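Local atomic coordinates of RNA-dependent RNA Polymerase (Bombyx mori cytoplasmic polyhedrosis virus, PDB entry 6TZ0), a protein that catalyses RNA-templated RNA synthesis, making plus strands by fully conservative transcription of the double-stranded viral genome and probably the complementary minus strands during replication. Residues G57-G62 with A329-A334; E259-V264 with K323-V328; R282-S287 with S716-V721; E313-A318 with A333-M338. One frame throughout, in Å; residues are numbered along the deposited sequence.

Contact 1 of 4, residues G57-G62 with A329-A334; sequences GEDSNG and ANYYAA
Asn330 meets Asn61 amide to amide: Asn330 ND2 donates to Asn61 OD1 (2.6 Å) in the plane of that carbonyl, while the two amides are turned 50° apart. The same residue also sets CB against Ser60, Asn330 CB lying 4.2 Å from Ser60 CB. Next along the helix, Tyr331 reaches toward the loop with its hydroxyl and one ring face. Tyr331 OH donates to Asp59 OD2 (2.5 Å), an oxygen at the ring edge; the hydroxyl meets it on its syn side, somewhat out of the carboxylate plane, and the other carboxylate oxygen accepts from the backbone N of Asn63. Asp59 to Gly62 form a type I turn at the tip of the β-hairpin of strands 54-58 and 64-68, so the hairpin tip docks on helix 325-339. Over the face of the Tyr331 ring stands the Asn61 amide, nearly upright at 84° to it, with Asn61 ND2 3.2 Å from Tyr331 CE2, toward the rim. That nitrogen bonds to the carbonyl of Asp327, one turn back. Tyr314 and Ala318 of helix 309-320 also pack on Tyr331. A turn on, Ala334 CB lies 3.8 Å from Ser60 OG, a hydroxyl bonded to Glu226 and the carbonyl of Ile221.

Contact 2 of 4, residues E259-V264 with K323-V328; sequences EALHNV and KTQNDV
Asp327 OD2 holds two backbone N-H groups, those of Lys323, whose carbonyl touches Val264, and of Thr324. The bond from Lys323 N to Asp327 OD2 (2.9 Å) uses the anti lone pair; Thr324 N comes to Asp327 OD2 (3.1 Å) from well above the carboxylate plane. In return Thr324, at the N-cap, accepts from the backbone of Asp327 through OG1, completing a capping box that opens helix 325-339 and fixes the turn lying against helix 257-264. Across the contact everything is apolar packing or methyls against carbonyls. Val264 points its branches into the turn: with CG1 anti to the backbone N (chi1 167°), Val264 CG1 approaches Lys323 O at 3.4 Å, and Val264 CG2 is shared between the carbonyl of Thr324 and a methyl of Val328. Val328 divides its branches as well, Val328 CG1 going to Ala260 CB (4.0 Å) and CG2 to Val264 and, more distantly, Leu261. Gln325 crosses Leu261 at a slant, and its amide goes on to weak bonds with the carbonyl of Val728 and the hydroxyl of Ser1043. Leu261 CD1 rests against Gln325 CG at 3.8 Å.

Contact 3 of 4, residues R282-S287 with S716-V721; sequences RTKTTS and SQNSIV
Thr286 and Asn718 meet with their side chains at about a right angle, the end of the Asn718 side chain lying against Thr286 CB; Asn718 CG is 4.8 Å from that carbon. Thr286 turns its hydroxyl elsewhere: OG1 sits between the backbone N and the carbonyl carbon (chi1 58°) and bonds to the carbonyl of Leu261, leaving the carbon side of the residue to face Asn718. Lys284 crosses the stem of the same asparagine obliquely. Its chain bends at the third and fourth torsions, bringing Lys284 NZ within 4.1 Å of Asn718 CB. From there the ammonium reaches back to its own strand, where Lys284 NZ donates to Thr285 O at 2.8 Å, tilted 26° from the carbonyl plane. Gln717 comes out extended, CG anti to the backbone N, and brings its amide end to the carbonyl of Ser287, with Gln717 CD 3.5 Å from Ser287 O. The backbone N of Gln717 donates to the carboxylate of Glu288, the residue just after Ser287. Within 282-287, the hydroxyls Thr285 OG1 and Ser287 OG are hydrogen-bonded (3.2 Å).

The contact joins the outgoing end of the β-hairpin of strands 266-272 and 278-285 to the loop between strands 711-716 and 720-722. Strand 711-716 lies at an edge of the four-stranded antiparallel palm sheet and pairs with strand 541-548, which carries the magnesium-binding Asp547. Helix 257-264 also flanks the loop, Leu261 packing on Asn718 and Tyr257 on Ser719.

Contact 4 of 4, residues E313-A318 with A333-M338; sequences EYINRA and AACRAM
Met338 and Tyr314 make the CH-π part of the contact: the methyl Met338 CE stands over one ring face, 3.9 Å from the centroid of Tyr314 and 21° off its normal, displaced toward the CE2 rim. The two side chains cross at about a right angle. Met338 runs out extended beyond CG, which carries its end over the ring.

Two sulfurs approach that ring differently. Met338 SD is oblique, 4.3 Å from the Tyr314 centroid, a Met-aromatic contact made together with the methyl. Cys335 SG lies in the ring plane at the edge, nearest Tyr314 CE2 at 3.9 Å, so that face and edge are each met by a sulfur side chain of the same helix. Tyr314 CG stands anti to the backbone N (chi1 -178°), on the side of the residue that faces helix 325-339.

Apolar packing fills in beside it. Cys335 SG also takes Ile315 CG1 at 4.2 Å, and Ala334 CB lies beside the phenol end, 4.3 Å from Tyr314 CZ and near the ring plane.

For polar bonding the hydroxyl leaves the helix pair and bonds to Glu226, a buried group thus satisfied.

The helices 309-320 and 325-339 follow one another as an antiparallel α-α hairpin, the short segments running at 167° with axes 11.6 Å apart, a separation that the Tyr314 side chain bridges. Helix 224-237 closes over Met338 through Glu226, Val229 and Ala230, and Trp256, in a loop, packs on both Ile315 and Cys335.

In the fold
From the N terminus, the tip of the hairpin 54-58/64-68 opens the loop that contact 1 closes 267 residues on, at helix 325-339. Contact 2 nests inside it, bringing helix 257-264 to the start of that same helix. Contact 3 starts from the hairpin 266-272/278-285 and ends far along the chain beside the palm sheet, so it crosses contacts 1 and 2. Contact 4 spans the short turn between helices 309-320 and 325-339; it nests within contact 3, crosses contact 2 and shares Ala333 and Ala334 with contact 1. Helix 325-339 thus serves three contacts, while helix 257-264 takes part in contact 2 and lies against contact 3.

Contact 1 of 4, residues G57-G62 with A329-A334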
loop_
_atom_site.group_PDB
_atom_site.type_symbol
_atom_site.label_atom_id
_atom_site.label_comp_id
_atom_site.label_asym_id
_atom_site.label_seq_id
_atom_site.Cartn_x
_atom_site.Cartn_y
_atom_site.Cartn_z
ATOM N N GLY A 57 16.390 -16.135 -41.535
ATOM C CA GLY A 57 16.857 -16.959 -40.443
ATOM C C GLY A 57 15.702 -17.715 -39.822
ATOM O O GLY A 57 14.612 -17.797 -40.391
ATOM N N GLU A 58 15.959 -18.251 -38.637
ATOM C CA GLU A 58 15.020 -19.126 -37.954
ATOM C C GLU A 58 14.218 -18.369 -36.904
ATOM O O GLU A 58 14.612 -17.301 -36.435
ATOM C CB GLU A 58 15.759 -20.289 -37.296
ATOM C CG GLU A 58 16.394 -21.249 -38.271
ATOM C CD GLU A 58 17.166 -22.347 -37.573
ATOM O OE1 GLU A 58 17.306 -22.278 -36.336
ATOM O OE2 GLU A 58 17.632 -23.280 -38.257
ATOM N N ASP A 59 13.083 -18.949 -36.529
ATOM C CA ASP A 59 12.247 -18.399 -35.472
ATOM C C ASP A 59 12.654 -19.022 -34.134
ATOM O O ASP A 59 13.727 -19.619 -34.013
ATOM C CB ASP A 59 10.760 -18.584 -35.811
ATOM C CG ASP A 59 10.342 -20.041 -35.959
ATOM O OD1 ASP A 59 11.190 -20.953 -35.908
ATOM O OD2 ASP A 59 9.133 -20.281 -36.138
ATOM N N SER A 60 11.807 -18.885 -33.113
ATOM C CA SER A 60 12.096 -19.472 -31.811
ATOM C C SER A 60 12.006 -20.990 -31.812
ATOM O O SER A 60 12.523 -21.626 -30.890
ATOM C CB SER A 60 11.145 -18.913 -30.759
ATOM O OG SER A 60 11.348 -17.528 -30.581
ATOM N N ASN A 61 11.365 -21.588 -32.813
ATOM C CA ASN A 61 11.216 -23.035 -32.875
ATOM C C ASN A 61 11.880 -23.640 -34.105
ATOM O O ASN A 61 11.618 -24.798 -34.438
ATOM C CB ASN A 61 9.736 -23.409 -32.806
ATOM C CG ASN A 61 9.179 -23.285 -31.403
ATOM O OD1 ASN A 61 9.777 -23.774 -30.447
ATOM N ND2 ASN A 61 8.066 -22.597 -31.266
ATOM N N GLY A 62 12.742 -22.885 -34.780
ATOM C CA GLY A 62 13.579 -23.431 -35.826
ATOM C C GLY A 62 13.007 -23.413 -37.225
ATOM O O GLY A 62 13.512 -24.141 -38.085
ATOM N N ALA A 329 4.770 -22.585 -26.083
ATOM C CA ALA A 329 5.482 -21.876 -25.023
ATOM C C ALA A 329 6.559 -20.953 -25.581
ATOM O O ALA A 329 6.706 -19.811 -25.122
ATOM C CB ALA A 329 6.101 -22.882 -24.055
ATOM N N ASN A 330 7.293 -21.417 -26.596
ATOM C CA ASN A 330 8.362 -20.609 -27.173
ATOM C C ASN A 330 7.810 -19.420 -27.947
ATOM O O ASN A 330 8.308 -18.293 -27.796
ATOM C CB ASN A 330 9.240 -21.471 -28.074
ATOM C CG ASN A 330 10.001 -22.526 -27.306
ATOM O OD1 ASN A 330 10.481 -22.284 -26.205
ATOM N ND2 ASN A 330 10.113 -23.710 -27.888
ATOM N N TYR A 331 6.771 -19.636 -28.765
ATOM C CA TYR A 331 6.171 -18.504 -29.464
ATOM C C TYR A 331 5.477 -17.543 -28.507
ATOM O O TYR A 331 5.437 -16.336 -28.770
ATOM C CB TYR A 331 5.167 -18.954 -30.516
ATOM C CG TYR A 331 5.734 -19.660 -31.711
ATOM C CD1 TYR A 331 6.639 -19.028 -32.541
ATOM C CD2 TYR A 331 5.256 -20.904 -32.094
ATOM C CE1 TYR A 331 7.131 -19.651 -33.663
ATOM C CE2 TYR A 331 5.731 -21.535 -33.227
ATOM C CZ TYR A 331 6.674 -20.902 -34.001
ATOM O OH TYR A 331 7.160 -21.519 -35.127
ATOM N N TYR A 332 4.948 -18.045 -27.388
ATOM C CA TYR A 332 4.317 -17.164 -26.418
ATOM C C TYR A 332 5.340 -16.284 -25.720
ATOM O O TYR A 332 5.091 -15.094 -25.515
ATOM C CB TYR A 332 3.528 -17.974 -25.394
ATOM C CG TYR A 332 2.776 -17.109 -24.414
ATOM C CD1 TYR A 332 1.634 -16.431 -24.804
ATOM C CD2 TYR A 332 3.214 -16.961 -23.107
ATOM C CE1 TYR A 332 0.947 -15.639 -23.920
ATOM C CE2 TYR A 332 2.534 -16.167 -22.219
ATOM C CZ TYR A 332 1.397 -15.518 -22.625
ATOM O OH TYR A 332 0.719 -14.725 -21.732
ATOM N N ALA A 333 6.496 -16.846 -25.353
ATOM C CA ALA A 333 7.562 -16.025 -24.783
ATOM C C ALA A 333 8.086 -15.009 -25.787
ATOM O O ALA A 333 8.426 -13.878 -25.408
ATOM C CB ALA A 333 8.703 -16.906 -24.283
ATOM N N ALA A 334 8.126 -15.382 -27.073
ATOM C CA ALA A 334 8.509 -14.428 -28.109
ATOM C C ALA A 334 7.513 -13.276 -28.208
ATOM O O ALA A 334 7.917 -12.117 -28.303
ATOM C CB ALA A 334 8.649 -15.135 -29.454
#

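Contact 2 of 4, residues E259-V264 with K323-V328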
loop_
_atom_site.group_PDB
_atom_site.type_symbol
_atom_site.label_atom_id
_atom_site.label_comp_id
_atom_site.label_asym_id
_atom_site.label_seq_id
_atom_site.Cartn_x
_atom_site.Cartn_y
_atom_site.Cartn_z
ATOM N N GLU A 259 -5.854 -20.673 -28.279
ATOM C CA GLU A 259 -6.241 -21.228 -29.573
ATOM C C GLU A 259 -5.118 -22.040 -30.202
ATOM O O GLU A 259 -5.378 -23.073 -30.833
ATOM C CB GLU A 259 -6.667 -20.105 -30.511
ATOM C CG GLU A 259 -7.178 -20.574 -31.849
ATOM C CD GLU A 259 -7.592 -19.429 -32.733
ATOM O OE1 GLU A 259 -7.499 -18.271 -32.281
ATOM O OE2 GLU A 259 -8.000 -19.682 -33.884
ATOM N N ALA A 260 -3.871 -21.592 -30.033
ATOM C CA ALA A 260 -2.736 -22.355 -30.546
ATOM C C ALA A 260 -2.621 -23.715 -29.865
ATOM O O ALA A 260 -2.433 -24.741 -30.531
ATOM C CB ALA A 260 -1.447 -21.560 -30.365
ATOM N N LEU A 261 -2.775 -23.742 -28.543
ATOM C CA LEU A 261 -2.693 -24.981 -27.790
ATOM C C LEU A 261 -3.905 -25.869 -28.037
ATOM O O LEU A 261 -3.798 -27.094 -27.930
ATOM C CB LEU A 261 -2.546 -24.653 -26.308
ATOM C CG LEU A 261 -2.084 -25.726 -25.331
ATOM C CD1 LEU A 261 -0.644 -26.111 -25.611
ATOM C CD2 LEU A 261 -2.220 -25.185 -23.943
ATOM N N HIS A 262 -5.054 -25.272 -28.367
ATOM C CA HIS A 262 -6.190 -26.039 -28.870
ATOM C C HIS A 262 -5.853 -26.747 -30.175
ATOM O O HIS A 262 -6.116 -27.943 -30.327
ATOM C CB HIS A 262 -7.391 -25.122 -29.067
ATOM C CG HIS A 262 -8.518 -25.758 -29.816
ATOM N ND1 HIS A 262 -9.335 -26.716 -29.264
ATOM C CD2 HIS A 262 -8.960 -25.572 -31.081
ATOM C CE1 HIS A 262 -10.233 -27.096 -30.153
ATOM N NE2 HIS A 262 -10.028 -26.415 -31.264
ATOM N N ASN A 263 -5.271 -26.021 -31.131
ATOM C CA ASN A 263 -4.949 -26.636 -32.416
ATOM C C ASN A 263 -3.763 -27.589 -32.358
ATOM O O ASN A 263 -3.548 -28.319 -33.331
ATOM C CB ASN A 263 -4.693 -25.571 -33.481
ATOM C CG ASN A 263 -5.970 -24.947 -33.997
ATOM O OD1 ASN A 263 -6.964 -25.635 -34.212
ATOM N ND2 ASN A 263 -5.946 -23.645 -34.209
ATOM N N VAL A 264 -2.981 -27.593 -31.272
ATOM C CA VAL A 264 -1.953 -28.623 -31.101
ATOM C C VAL A 264 -2.579 -30.011 -31.005
ATOM O O VAL A 264 -2.144 -30.952 -31.678
ATOM C CB VAL A 264 -1.069 -28.307 -29.880
ATOM C CG1 VAL A 264 -0.208 -29.497 -29.504
ATOM C CG2 VAL A 264 -0.169 -27.157 -30.203
ATOM N N LYS A 323 3.459 -27.670 -32.968
ATOM C CA LYS A 323 3.102 -29.078 -32.901
ATOM C C LYS A 323 3.167 -29.664 -31.504
ATOM O O LYS A 323 2.465 -30.637 -31.230
ATOM C CB LYS A 323 4.007 -29.914 -33.816
ATOM C CG LYS A 323 3.650 -29.847 -35.287
ATOM C CD LYS A 323 4.409 -28.754 -36.008
ATOM C CE LYS A 323 4.128 -28.793 -37.495
ATOM N NZ LYS A 323 2.695 -28.479 -37.768
ATOM N N THR A 324 3.995 -29.122 -30.626
ATOM C CA THR A 324 4.078 -29.553 -29.242
ATOM C C THR A 324 3.581 -28.433 -28.341
ATOM O O THR A 324 3.228 -27.347 -28.799
ATOM C CB THR A 324 5.510 -29.956 -28.890
ATOM O OG1 THR A 324 6.377 -28.828 -29.037
ATOM C CG2 THR A 324 5.987 -31.060 -29.804
ATOM N N GLN A 325 3.541 -28.711 -27.040
ATOM C CA GLN A 325 3.255 -27.657 -26.076
ATOM C C GLN A 325 4.437 -26.706 -25.945
ATOM O O GLN A 325 4.250 -25.506 -25.690
ATOM C CB GLN A 325 2.906 -28.278 -24.725
ATOM C CG GLN A 325 2.451 -27.298 -23.664
ATOM C CD GLN A 325 2.238 -27.968 -22.336
ATOM O OE1 GLN A 325 2.444 -29.165 -22.207
ATOM N NE2 GLN A 325 1.867 -27.199 -21.335
ATOM N N ASN A 326 5.654 -27.217 -26.148
ATOM C CA ASN A 326 6.837 -26.375 -26.051
ATOM C C ASN A 326 6.910 -25.385 -27.200
ATOM O O ASN A 326 7.485 -24.304 -27.043
ATOM C CB ASN A 326 8.100 -27.227 -26.015
ATOM C CG ASN A 326 8.141 -28.139 -24.820
ATOM O OD1 ASN A 326 7.560 -27.835 -23.784
ATOM N ND2 ASN A 326 8.862 -29.244 -24.939
ATOM N N ASP A 327 6.308 -25.722 -28.341
ATOM C CA ASP A 327 6.245 -24.787 -29.457
ATOM C C ASP A 327 5.401 -23.573 -29.106
ATOM O O ASP A 327 5.797 -22.426 -29.359
ATOM C CB ASP A 327 5.686 -25.484 -30.691
ATOM C CG ASP A 327 6.625 -26.516 -31.243
ATOM O OD1 ASP A 327 7.832 -26.429 -30.952
ATOM O OD2 ASP A 327 6.170 -27.396 -31.999
ATOM N N VAL A 328 4.242 -23.813 -28.492
ATOM C CA VAL A 328 3.361 -22.736 -28.072
ATOM C C VAL A 328 4.009 -21.925 -26.963
ATOM O O VAL A 328 3.882 -20.697 -26.933
ATOM C CB VAL A 328 2.003 -23.317 -27.642
ATOM C CG1 VAL A 328 1.022 -22.215 -27.281
ATOM C CG2 VAL A 328 1.456 -24.193 -28.732
#

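Contact 3 of 4, residues R282-S287 with S716-V721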
loop_
_atom_site.group_PDB
_atom_site.type_symbol
_atom_site.label_atom_id
_atom_site.label_comp_id
_atom_site.label_asym_id
_atom_site.label_seq_id
_atom_site.Cartn_x
_atom_site.Cartn_y
_atom_site.Cartn_z
ATOM N N ARG A 282 1.512 -38.295 -18.588
ATOM C CA ARG A 282 0.381 -38.820 -19.330
ATOM C C ARG A 282 0.345 -38.142 -20.685
ATOM O O ARG A 282 1.066 -37.181 -20.934
ATOM C CB ARG A 282 -0.936 -38.607 -18.567
ATOM C CG ARG A 282 -1.321 -37.158 -18.333
ATOM C CD ARG A 282 -2.478 -37.055 -17.348
ATOM N NE ARG A 282 -2.728 -35.678 -16.927
ATOM C CZ ARG A 282 -3.677 -34.897 -17.424
ATOM N NH1 ARG A 282 -4.512 -35.369 -18.334
ATOM N NH2 ARG A 282 -3.820 -33.655 -16.983
ATOM N N THR A 283 -0.487 -38.666 -21.570
ATOM C CA THR A 283 -0.710 -38.077 -22.882
ATOM C C THR A 283 -2.175 -37.683 -22.956
ATOM O O THR A 283 -3.051 -38.546 -23.046
ATOM C CB THR A 283 -0.341 -39.047 -24.000
ATOM O OG1 THR A 283 1.036 -39.417 -23.877
ATOM C CG2 THR A 283 -0.558 -38.396 -25.356
ATOM N N LYS A 284 -2.438 -36.385 -22.923
ATOM C CA LYS A 284 -3.791 -35.871 -22.825
ATOM C C LYS A 284 -4.152 -35.101 -24.085
ATOM O O LYS A 284 -3.303 -34.806 -24.927
ATOM C CB LYS A 284 -3.937 -34.971 -21.597
ATOM C CG LYS A 284 -3.168 -33.674 -21.693
ATOM C CD LYS A 284 -3.239 -32.890 -20.403
ATOM C CE LYS A 284 -4.638 -32.388 -20.117
ATOM N NZ LYS A 284 -5.101 -31.381 -21.092
ATOM N N THR A 285 -5.431 -34.771 -24.209
ATOM C CA THR A 285 -5.899 -33.892 -25.269
ATOM C C THR A 285 -5.860 -32.453 -24.778
ATOM O O THR A 285 -6.016 -32.192 -23.582
ATOM C CB THR A 285 -7.306 -34.271 -25.739
ATOM O OG1 THR A 285 -7.708 -33.389 -26.795
ATOM C CG2 THR A 285 -8.321 -34.212 -24.616
ATOM N N THR A 286 -5.598 -31.526 -25.695
ATOM C CA THR A 286 -5.550 -30.109 -25.368
ATOM C C THR A 286 -6.613 -29.320 -26.111
ATOM O O THR A 286 -6.530 -28.093 -26.186
ATOM C CB THR A 286 -4.166 -29.528 -25.651
ATOM O OG1 THR A 286 -3.828 -29.717 -27.030
ATOM C CG2 THR A 286 -3.122 -30.178 -24.777
ATOM N N SER A 287 -7.599 -30.008 -26.672
ATOM C CA SER A 287 -8.741 -29.334 -27.263
ATOM C C SER A 287 -9.590 -28.698 -26.170
ATOM O O SER A 287 -9.583 -29.146 -25.024
ATOM C CB SER A 287 -9.569 -30.320 -28.077
ATOM O OG SER A 287 -10.113 -31.323 -27.245
ATOM N N SER A 716 -10.326 -21.826 -18.970
ATOM C CA SER A 716 -9.621 -22.751 -19.835
ATOM C C SER A 716 -9.689 -24.157 -19.267
ATOM O O SER A 716 -10.051 -24.377 -18.111
ATOM C CB SER A 716 -8.155 -22.344 -20.007
ATOM O OG SER A 716 -7.458 -22.432 -18.783
ATOM N N GLN A 717 -9.327 -25.112 -20.108
ATOM C CA GLN A 717 -9.166 -26.489 -19.680
ATOM C C GLN A 717 -7.753 -26.772 -19.194
ATOM O O GLN A 717 -7.565 -27.617 -18.312
ATOM C CB GLN A 717 -9.560 -27.421 -20.834
ATOM C CG GLN A 717 -9.386 -28.903 -20.583
ATOM C CD GLN A 717 -10.065 -29.763 -21.621
ATOM O OE1 GLN A 717 -10.810 -29.266 -22.461
ATOM N NE2 GLN A 717 -9.789 -31.064 -21.588
ATOM N N ASN A 718 -6.754 -26.044 -19.689
ATOM C CA ASN A 718 -5.389 -26.456 -19.402
ATOM C C ASN A 718 -4.435 -25.300 -19.115
ATOM O O ASN A 718 -3.228 -25.445 -19.311
ATOM C CB ASN A 718 -4.863 -27.320 -20.547
ATOM C CG ASN A 718 -5.071 -26.690 -21.902
ATOM O OD1 ASN A 718 -5.469 -25.534 -22.011
ATOM N ND2 ASN A 718 -4.840 -27.466 -22.949
ATOM N N SER A 719 -4.926 -24.173 -18.607
ATOM C CA SER A 719 -4.041 -23.067 -18.262
ATOM C C SER A 719 -4.665 -22.236 -17.152
ATOM O O SER A 719 -5.873 -21.994 -17.157
ATOM C CB SER A 719 -3.745 -22.183 -19.477
ATOM O OG SER A 719 -4.909 -21.521 -19.931
ATOM N N ILE A 720 -3.836 -21.788 -16.216
ATOM C CA ILE A 720 -4.306 -21.084 -15.030
ATOM C C ILE A 720 -3.296 -19.996 -14.675
ATOM O O ILE A 720 -2.091 -20.157 -14.886
ATOM C CB ILE A 720 -4.557 -22.085 -13.872
ATOM C CG1 ILE A 720 -5.373 -21.456 -12.748
ATOM C CG2 ILE A 720 -3.270 -22.733 -13.359
ATOM C CD1 ILE A 720 -6.793 -21.203 -13.116
ATOM N N VAL A 721 -3.795 -18.856 -14.196
ATOM C CA VAL A 721 -2.972 -17.693 -13.875
ATOM C C VAL A 721 -3.275 -17.271 -12.446
ATOM O O VAL A 721 -4.441 -17.086 -12.087
ATOM C CB VAL A 721 -3.240 -16.501 -14.818
ATOM C CG1 VAL A 721 -2.254 -15.385 -14.548
ATOM C CG2 VAL A 721 -3.214 -16.897 -16.275
#

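Contact 4 of 4, residues E313-A318 with A333-M338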
loop_
_atom_site.group_PDB
_atom_site.type_symbol
_atom_site.label_atom_id
_atom_site.label_comp_id
_atom_site.label_asym_id
_atom_site.label_seq_id
_atom_site.Cartn_x
_atom_site.Cartn_y
_atom_site.Cartn_z
ATOM N N GLU A 313 0.844 -11.521 -38.750
ATOM C CA GLU A 313 1.272 -12.639 -39.577
ATOM C C GLU A 313 2.200 -13.563 -38.799
ATOM O O GLU A 313 2.175 -14.785 -38.993
ATOM C CB GLU A 313 1.940 -12.107 -40.844
ATOM C CG GLU A 313 2.263 -13.153 -41.894
ATOM C CD GLU A 313 2.768 -12.538 -43.191
ATOM O OE1 GLU A 313 2.900 -11.297 -43.254
ATOM O OE2 GLU A 313 3.022 -13.294 -44.153
ATOM N N TYR A 314 2.991 -12.999 -37.879
ATOM C CA TYR A 314 3.787 -13.825 -36.974
ATOM C C TYR A 314 2.904 -14.646 -36.038
ATOM O O TYR A 314 3.209 -15.809 -35.749
ATOM C CB TYR A 314 4.743 -12.954 -36.164
ATOM C CG TYR A 314 5.637 -13.739 -35.231
ATOM C CD1 TYR A 314 6.719 -14.454 -35.716
ATOM C CD2 TYR A 314 5.394 -13.763 -33.867
ATOM C CE1 TYR A 314 7.534 -15.169 -34.873
ATOM C CE2 TYR A 314 6.199 -14.479 -33.016
ATOM C CZ TYR A 314 7.268 -15.179 -33.525
ATOM O OH TYR A 314 8.080 -15.893 -32.679
ATOM N N ILE A 315 1.805 -14.058 -35.558
ATOM C CA ILE A 315 0.889 -14.795 -34.688
ATOM C C ILE A 315 0.186 -15.914 -35.454
ATOM O O ILE A 315 0.024 -17.021 -34.932
ATOM C CB ILE A 315 -0.103 -13.825 -34.018
ATOM C CG1 ILE A 315 0.630 -12.946 -33.007
ATOM C CG2 ILE A 315 -1.246 -14.551 -33.329
ATOM C CD1 ILE A 315 -0.208 -11.842 -32.475
ATOM N N ASN A 316 -0.205 -15.669 -36.708
ATOM C CA ASN A 316 -0.833 -16.739 -37.487
ATOM C C ASN A 316 0.168 -17.841 -37.828
ATOM O O ASN A 316 -0.189 -19.025 -37.874
ATOM C CB ASN A 316 -1.465 -16.176 -38.755
ATOM C CG ASN A 316 -2.625 -15.269 -38.460
ATOM O OD1 ASN A 316 -3.374 -15.497 -37.518
ATOM N ND2 ASN A 316 -2.802 -14.246 -39.282
ATOM N N ARG A 317 1.433 -17.460 -38.036
ATOM C CA ARG A 317 2.522 -18.422 -38.171
ATOM C C ARG A 317 2.674 -19.284 -36.923
ATOM O O ARG A 317 2.892 -20.496 -37.018
ATOM C CB ARG A 317 3.814 -17.663 -38.454
ATOM C CG ARG A 317 5.023 -18.513 -38.684
ATOM C CD ARG A 317 6.223 -17.643 -38.989
ATOM N NE ARG A 317 7.417 -18.445 -39.197
ATOM C CZ ARG A 317 7.757 -18.968 -40.368
ATOM N NH1 ARG A 317 8.853 -19.699 -40.474
ATOM N NH2 ARG A 317 6.996 -18.770 -41.431
ATOM N N ALA A 318 2.561 -18.673 -35.743
ATOM C CA ALA A 318 2.639 -19.427 -34.494
ATOM C C ALA A 318 1.418 -20.317 -34.295
ATOM O O ALA A 318 1.521 -21.393 -33.694
ATOM C CB ALA A 318 2.791 -18.469 -33.318
ATOM N N ALA A 333 6.496 -16.846 -25.353
ATOM C CA ALA A 333 7.562 -16.025 -24.783
ATOM C C ALA A 333 8.086 -15.009 -25.787
ATOM O O ALA A 333 8.426 -13.878 -25.408
ATOM C CB ALA A 333 8.703 -16.906 -24.283
ATOM N N ALA A 334 8.126 -15.382 -27.073
ATOM C CA ALA A 334 8.509 -14.428 -28.109
ATOM C C ALA A 334 7.513 -13.276 -28.208
ATOM O O ALA A 334 7.917 -12.117 -28.303
ATOM C CB ALA A 334 8.649 -15.135 -29.454
ATOM N N CYS A 335 6.213 -13.565 -28.151
ATOM C CA CYS A 335 5.230 -12.482 -28.197
ATOM C C CYS A 335 5.210 -11.651 -26.915
ATOM O O CYS A 335 4.848 -10.469 -26.958
ATOM C CB CYS A 335 3.844 -13.036 -28.494
ATOM S SG CYS A 335 3.682 -13.655 -30.168
ATOM N N ARG A 336 5.590 -12.239 -25.776
ATOM C CA ARG A 336 5.793 -11.443 -24.566
ATOM C C ARG A 336 6.950 -10.472 -24.744
ATOM O O ARG A 336 6.887 -9.330 -24.280
ATOM C CB ARG A 336 6.053 -12.341 -23.350
ATOM C CG ARG A 336 4.884 -13.201 -22.925
ATOM C CD ARG A 336 3.747 -12.324 -22.541
ATOM N NE ARG A 336 3.999 -11.573 -21.317
ATOM C CZ ARG A 336 3.455 -11.870 -20.146
ATOM N NH1 ARG A 336 2.580 -12.856 -20.064
ATOM N NH2 ARG A 336 3.738 -11.144 -19.079
ATOM N N ALA A 337 8.015 -10.910 -25.417
ATOM C CA ALA A 337 9.111 -9.997 -25.722
ATOM C C ALA A 337 8.723 -8.976 -26.784
ATOM O O ALA A 337 9.296 -7.885 -26.830
ATOM C CB ALA A 337 10.337 -10.784 -26.170
ATOM N N MET A 338 7.768 -9.311 -27.649
ATOM C CA MET A 338 7.379 -8.399 -28.719
ATOM C C MET A 338 6.374 -7.350 -28.274
ATOM O O MET A 338 6.308 -6.281 -28.885
ATOM C CB MET A 338 6.804 -9.174 -29.900
ATOM C CG MET A 338 7.840 -9.939 -30.678
ATOM S SD MET A 338 7.168 -10.936 -32.009
ATOM C CE MET A 338 8.655 -11.770 -32.532
#